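Citrinin polyketide synthase (Monascus purpureus, PDB 5MPT) is a non-reducing polyketide synthase that builds the keto-aldehyde precursor of the mycotoxin citrinin, its methyltransferase domain adding C-methyl groups to the growing polyketide. Local coordinates at residues P207-T220 with L275-C287. Sequence-based numbering, arbitrary orientation.
Sequences PLRILEMGAGTGGT and LVHSQHIILATNC. With SAH (S-adenosyl-L-homocysteine), chain B.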
loop_
_atom_site.group_PDB
_atom_site.type_symbol
_atom_site.label_atom_id
_atom_site.label_comp_id
_atom_site.label_asym_id
_atom_site.label_seq_id
_atom_site.Cartn_x
_atom_site.Cartn_y
_atom_site.Cartn_z
ATOM N N PRO A 207 -25.669 -9.523 -13.191
ATOM C CA PRO A 207 -24.718 -8.642 -12.508
ATOM C C PRO A 207 -23.270 -9.014 -12.739
ATOM O O PRO A 207 -22.896 -10.186 -12.887
ATOM C CB PRO A 207 -25.076 -8.816 -11.031
ATOM C CG PRO A 207 -25.574 -10.232 -10.959
ATOM C CD PRO A 207 -26.262 -10.501 -12.272
ATOM N N LEU A 208 -22.466 -7.965 -12.766
ATOM C CA LEU A 208 -21.030 -8.065 -12.613
ATOM C C LEU A 208 -20.743 -8.214 -11.125
ATOM O O LEU A 208 -21.224 -7.422 -10.307
ATOM C CB LEU A 208 -20.371 -6.819 -13.194
ATOM C CG LEU A 208 -18.864 -6.828 -13.399
ATOM C CD1 LEU A 208 -18.489 -7.910 -14.364
ATOM C CD2 LEU A 208 -18.404 -5.436 -13.936
ATOM N N ARG A 209 -20.047 -9.274 -10.769
ATOM C CA ARG A 209 -19.752 -9.572 -9.381
ATOM C C ARG A 209 -18.315 -9.186 -9.092
ATOM O O ARG A 209 -17.371 -9.745 -9.670
ATOM C CB ARG A 209 -20.027 -11.046 -9.083
ATOM C CG ARG A 209 -21.476 -11.411 -9.400
ATOM C CD ARG A 209 -21.868 -12.841 -9.003
ATOM N NE ARG A 209 -23.329 -12.945 -8.899
ATOM C CZ ARG A 209 -24.099 -13.771 -9.592
ATOM N NH1 ARG A 209 -23.574 -14.640 -10.454
ATOM N NH2 ARG A 209 -25.414 -13.740 -9.396
ATOM N N ILE A 210 -18.167 -8.212 -8.206
ATOM C CA ILE A 210 -16.885 -7.622 -7.840
ATOM C C ILE A 210 -16.699 -7.815 -6.347
ATOM O O ILE A 210 -17.597 -7.491 -5.559
ATOM C CB ILE A 210 -16.825 -6.122 -8.182
ATOM C CG1 ILE A 210 -17.166 -5.907 -9.647
ATOM C CG2 ILE A 210 -15.446 -5.555 -7.786
ATOM C CD1 ILE A 210 -17.205 -4.405 -10.073
ATOM N N LEU A 211 -15.545 -8.342 -5.957
ATOM C CA LEU A 211 -15.221 -8.524 -4.549
ATOM C C LEU A 211 -13.926 -7.791 -4.243
ATOM O O LEU A 211 -12.906 -8.013 -4.906
ATOM C CB LEU A 211 -15.099 -10.004 -4.197
ATOM C CG LEU A 211 -14.929 -10.336 -2.704
ATOM C CD1 LEU A 211 -15.713 -11.617 -2.376
ATOM C CD2 LEU A 211 -13.472 -10.477 -2.368
ATOM N N GLU A 212 -13.959 -6.941 -3.235
ATOM C CA GLU A 212 -12.781 -6.204 -2.812
ATOM C C GLU A 212 -12.235 -6.841 -1.541
ATOM O O GLU A 212 -12.952 -6.971 -0.542
ATOM C CB GLU A 212 -13.092 -4.722 -2.597
ATOM C CG GLU A 212 -11.859 -3.947 -2.197
ATOM C CD GLU A 212 -12.097 -2.483 -1.951
ATOM O OE1 GLU A 212 -13.261 -2.036 -2.004
ATOM O OE2 GLU A 212 -11.098 -1.792 -1.659
ATOM N N MET A 213 -10.978 -7.254 -1.601
ATOM C CA MET A 213 -10.289 -7.754 -0.428
ATOM C C MET A 213 -9.473 -6.644 0.210
ATOM O O MET A 213 -9.037 -5.708 -0.452
ATOM C CB MET A 213 -9.386 -8.921 -0.795
ATOM C CG MET A 213 -10.191 -10.066 -1.381
ATOM S SD MET A 213 -9.183 -11.505 -1.695
ATOM C CE MET A 213 -10.361 -12.815 -1.403
ATOM N N GLY A 214 -9.305 -6.770 1.520
ATOM C CA GLY A 214 -8.505 -5.788 2.253
ATOM C C GLY A 214 -8.995 -4.374 2.047
ATOM O O GLY A 214 -8.196 -3.420 2.009
ATOM N N ALA A 215 -10.311 -4.205 1.951
ATOM C CA ALA A 215 -10.867 -2.905 1.599
ATOM C C ALA A 215 -10.613 -1.875 2.685
ATOM O O ALA A 215 -10.598 -0.668 2.405
ATOM C CB ALA A 215 -12.367 -3.040 1.330
ATOM N N GLY A 216 -10.409 -2.327 3.913
ATOM C CA GLY A 216 -9.981 -1.473 4.990
ATOM C C GLY A 216 -10.807 -0.223 5.167
ATOM O O GLY A 216 -12.019 -0.299 5.407
ATOM N N THR A 217 -10.143 0.925 5.038
ATOM C CA THR A 217 -10.713 2.251 5.232
ATOM C C THR A 217 -11.552 2.710 4.050
ATOM O O THR A 217 -12.168 3.777 4.127
ATOM C CB THR A 217 -9.601 3.279 5.497
ATOM O OG1 THR A 217 -8.724 3.408 4.359
ATOM C CG2 THR A 217 -8.780 2.916 6.759
ATOM N N GLY A 218 -11.616 1.921 2.982
ATOM C CA GLY A 218 -12.390 2.296 1.821
ATOM C C GLY A 218 -11.707 3.296 0.929
ATOM O O GLY A 218 -12.390 4.086 0.267
ATOM N N GLY A 219 -10.371 3.272 0.867
ATOM C CA GLY A 219 -9.662 4.238 0.049
ATOM C C GLY A 219 -9.922 4.015 -1.423
ATOM O O GLY A 219 -9.999 4.971 -2.208
ATOM N N THR A 220 -10.072 2.760 -1.810
ATOM C CA THR A 220 -10.495 2.398 -3.144
ATOM C C THR A 220 -12.011 2.370 -3.234
ATOM O O THR A 220 -12.585 2.860 -4.210
ATOM C CB THR A 220 -9.909 1.033 -3.509
ATOM O OG1 THR A 220 -8.476 1.106 -3.472
ATOM C CG2 THR A 220 -10.369 0.592 -4.899
ATOM N N LEU A 275 -18.063 -18.941 -2.061
ATOM C CA LEU A 275 -17.185 -17.995 -2.755
ATOM C C LEU A 275 -16.545 -18.588 -4.004
ATOM O O LEU A 275 -16.127 -17.828 -4.888
ATOM C CB LEU A 275 -16.068 -17.506 -1.822
ATOM C CG LEU A 275 -16.475 -16.703 -0.576
ATOM C CD1 LEU A 275 -15.293 -16.460 0.370
ATOM C CD2 LEU A 275 -17.092 -15.380 -0.976
ATOM N N VAL A 276 -16.518 -19.917 -4.126
ATOM C CA VAL A 276 -15.759 -20.576 -5.188
ATOM C C VAL A 276 -16.331 -20.193 -6.550
ATOM O O VAL A 276 -17.545 -20.285 -6.794
ATOM C CB VAL A 276 -15.762 -22.100 -4.964
ATOM C CG1 VAL A 276 -15.251 -22.883 -6.174
ATOM C CG2 VAL A 276 -14.880 -22.458 -3.757
ATOM N N HIS A 277 -15.450 -19.722 -7.436
ATOM C CA HIS A 277 -15.823 -19.431 -8.828
ATOM C C HIS A 277 -17.027 -18.498 -8.890
ATOM O O HIS A 277 -17.945 -18.693 -9.688
ATOM C CB HIS A 277 -16.137 -20.718 -9.595
ATOM C CG HIS A 277 -14.981 -21.661 -9.765
ATOM N ND1 HIS A 277 -13.665 -21.274 -9.667
ATOM C CD2 HIS A 277 -14.961 -22.992 -10.037
ATOM C CE1 HIS A 277 -12.881 -22.317 -9.876
ATOM N NE2 HIS A 277 -13.643 -23.371 -10.109
ATOM N N SER A 278 -17.048 -17.489 -8.030
ATOM C CA SER A 278 -18.213 -16.637 -7.897
ATOM C C SER A 278 -18.018 -15.249 -8.462
ATOM O O SER A 278 -18.996 -14.637 -8.893
ATOM C CB SER A 278 -18.637 -16.510 -6.438
ATOM O OG SER A 278 -17.613 -15.936 -5.656
ATOM N N GLN A 279 -16.789 -14.744 -8.499
ATOM C CA GLN A 279 -16.548 -13.349 -8.807
ATOM C C GLN A 279 -15.916 -13.124 -10.182
ATOM O O GLN A 279 -15.027 -13.878 -10.604
ATOM C CB GLN A 279 -15.618 -12.731 -7.744
ATOM C CG GLN A 279 -16.056 -12.864 -6.347
ATOM C CD GLN A 279 -17.417 -12.258 -6.064
ATOM O OE1 GLN A 279 -17.687 -11.102 -6.343
ATOM N NE2 GLN A 279 -18.290 -13.073 -5.500
ATOM N N HIS A 280 -16.367 -12.064 -10.871
ATOM C CA HIS A 280 -15.733 -11.604 -12.112
ATOM C C HIS A 280 -14.425 -10.879 -11.852
ATOM O O HIS A 280 -13.460 -11.039 -12.610
ATOM C CB HIS A 280 -16.649 -10.642 -12.874
ATOM C CG HIS A 280 -17.888 -11.288 -13.397
ATOM N ND1 HIS A 280 -19.065 -11.311 -12.682
ATOM C CD2 HIS A 280 -18.137 -11.924 -14.564
ATOM C CE1 HIS A 280 -19.990 -11.938 -13.390
ATOM N NE2 HIS A 280 -19.445 -12.329 -14.526
ATOM N N ILE A 281 -14.380 -10.099 -10.778
ATOM C CA ILE A 281 -13.289 -9.176 -10.482
ATOM C C ILE A 281 -12.985 -9.227 -9.004
ATOM O O ILE A 281 -13.886 -9.085 -8.168
ATOM C CB ILE A 281 -13.656 -7.735 -10.882
ATOM C CG1 ILE A 281 -14.079 -7.686 -12.330
ATOM C CG2 ILE A 281 -12.511 -6.794 -10.605
ATOM C CD1 ILE A 281 -14.606 -6.302 -12.726
ATOM N N ILE A 282 -11.715 -9.417 -8.671
ATOM C CA ILE A 282 -11.238 -9.185 -7.320
ATOM C C ILE A 282 -10.298 -7.989 -7.341
ATOM O O ILE A 282 -9.307 -7.973 -8.076
ATOM C CB ILE A 282 -10.567 -10.423 -6.723
ATOM C CG1 ILE A 282 -11.662 -11.453 -6.498
ATOM C CG2 ILE A 282 -9.856 -10.091 -5.378
ATOM C CD1 ILE A 282 -11.184 -12.778 -6.121
ATOM N N LEU A 283 -10.670 -6.982 -6.574
ATOM C CA LEU A 283 -9.873 -5.793 -6.299
ATOM C C LEU A 283 -9.122 -5.981 -4.991
ATOM O O LEU A 283 -9.699 -6.485 -4.034
ATOM C CB LEU A 283 -10.791 -4.576 -6.205
ATOM C CG LEU A 283 -11.582 -4.203 -7.461
ATOM C CD1 LEU A 283 -12.370 -2.921 -7.235
ATOM C CD2 LEU A 283 -10.677 -4.070 -8.666
ATOM N N ALA A 284 -7.845 -5.549 -4.932
ATOM C CA ALA A 284 -7.029 -5.783 -3.732
ATOM C C ALA A 284 -5.929 -4.724 -3.718
ATOM O O ALA A 284 -4.920 -4.863 -4.422
ATOM C CB ALA A 284 -6.455 -7.193 -3.714
ATOM N N THR A 285 -6.114 -3.702 -2.892
ATOM C CA THR A 285 -5.192 -2.574 -2.826
ATOM C C THR A 285 -4.342 -2.718 -1.579
ATOM O O THR A 285 -4.842 -2.537 -0.465
ATOM C CB THR A 285 -5.960 -1.257 -2.821
ATOM O OG1 THR A 285 -6.666 -1.136 -4.058
ATOM C CG2 THR A 285 -5.035 -0.051 -2.563
ATOM N N ASN A 286 -3.060 -3.068 -1.798
ATOM C CA ASN A 286 -1.997 -3.076 -0.789
ATOM C C ASN A 286 -2.370 -3.890 0.437
ATOM O O ASN A 286 -2.030 -3.547 1.577
ATOM C CB ASN A 286 -1.582 -1.654 -0.453
ATOM C CG ASN A 286 -0.590 -1.145 -1.461
ATOM O OD1 ASN A 286 0.388 -1.847 -1.787
ATOM N ND2 ASN A 286 -0.837 0.021 -2.023
ATOM N N CYS A 287 -2.995 -5.011 0.193
ATOM C CA CYS A 287 -3.325 -5.957 1.243
ATOM C C CYS A 287 -2.727 -7.332 1.016
ATOM O O CYS A 287 -2.364 -7.999 1.992
ATOM C CB CYS A 287 -4.845 -6.083 1.401
ATOM S SG CYS A 287 -5.656 -6.610 -0.143
HETATM N N SAH B . -7.050 -1.152 0.914
HETATM C CA SAH B . -6.651 -0.480 2.187
HETATM C CB SAH B . -5.230 0.064 2.283
HETATM C CG SAH B . -4.155 -0.989 2.480
HETATM S SD SAH B . -4.126 -1.382 4.263
HETATM C C SAH B . -7.630 0.706 2.412
HETATM O O SAH B . -7.766 0.988 3.691
HETATM O OXT SAH B . -8.168 1.323 1.527
HETATM C "C5'" SAH B . -4.154 -3.194 4.268
HETATM C "C4'" SAH B . -5.563 -3.669 4.557
HETATM O "O4'" SAH B . -5.519 -5.104 4.409
HETATM C "C3'" SAH B . -6.075 -3.386 5.975
HETATM O "O3'" SAH B . -7.418 -2.928 5.850
HETATM C "C2'" SAH B . -5.986 -4.757 6.668
HETATM O "O2'" SAH B . -7.007 -4.945 7.646
HETATM C "C1'" SAH B . -6.203 -5.694 5.486
HETATM N N9 SAH B . -5.693 -7.051 5.645
HETATM C C8 SAH B . -4.518 -7.453 6.220
HETATM N N7 SAH B . -4.356 -8.754 6.260
HETATM C C5 SAH B . -5.513 -9.246 5.672
HETATM C C6 SAH B . -5.967 -10.554 5.413
HETATM N N6 SAH B . -5.299 -11.661 5.760
HETATM N N1 SAH B . -7.163 -10.690 4.809
HETATM C C2 SAH B . -7.857 -9.594 4.487
HETATM N N3 SAH B . -7.536 -8.313 4.673
HETATM C C4 SAH B . -6.342 -8.206 5.281
HETATM O O HOH W 1 -20.651 -15.877 -10.623
HETATM O O HOH W 2 -19.626 -9.737 -5.306
HETATM O O HOH W 3 -8.484 -3.082 -1.268
#
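Strands 208-213 and 279-285 are parallel neighbours at the centre of the Rossmann-like methyltransferase sheet; their C-terminal ends and the turns that follow bind S-adenosyl-L-homocysteine. Leu211 N donates to Ile281 O (2.9 Å), Leu283 N to Leu211 O and Met213 N to Leu283 O. At the corner near His280, Arg209 O accepts from both His280 N and Ile281 N. With CG anti to the carbonyl carbon (chi1 -66°), the His280 ring turns toward strand 208-213: its ND1 accepts from Arg209 N at 3.0 Å, almost straight (172°) though tilted 25° from the ring plane, while Leu208 CD1 lies over one ring face, 3.9 Å from the centroid, in a CH-pi contact. His280 NE2 donates to Ser10 O, helping fix the ring's rotation. Ile210 and Ile281 lie side by side, and Leu283 CD1 meets Ile210 CG2; on the other face Leu211 CB meets Ile282 CG1 (4.4 Å). Where direct pairing gives out (Met213 O to Thr285 N, 4.3 Å), water 3 links Met213 O and Glu212 OE2 to Thr285 N; Glu212 OE1 is hydrogen-bonded to Tyr237 OH. The hydroxyls Thr220 OG1 and Thr285 OG1 are hydrogen-bonded (2.9 Å). Gly214 O and Thr285 O together hold the ligand's amino N, Thr217 N and OG1 donate to its O, and Gly219 N to OXT. Strands 235-241 and 309-316 flank the pair; helix 181-198 packs on Ile281, and helix 294-304 covers Met213 and Ile282.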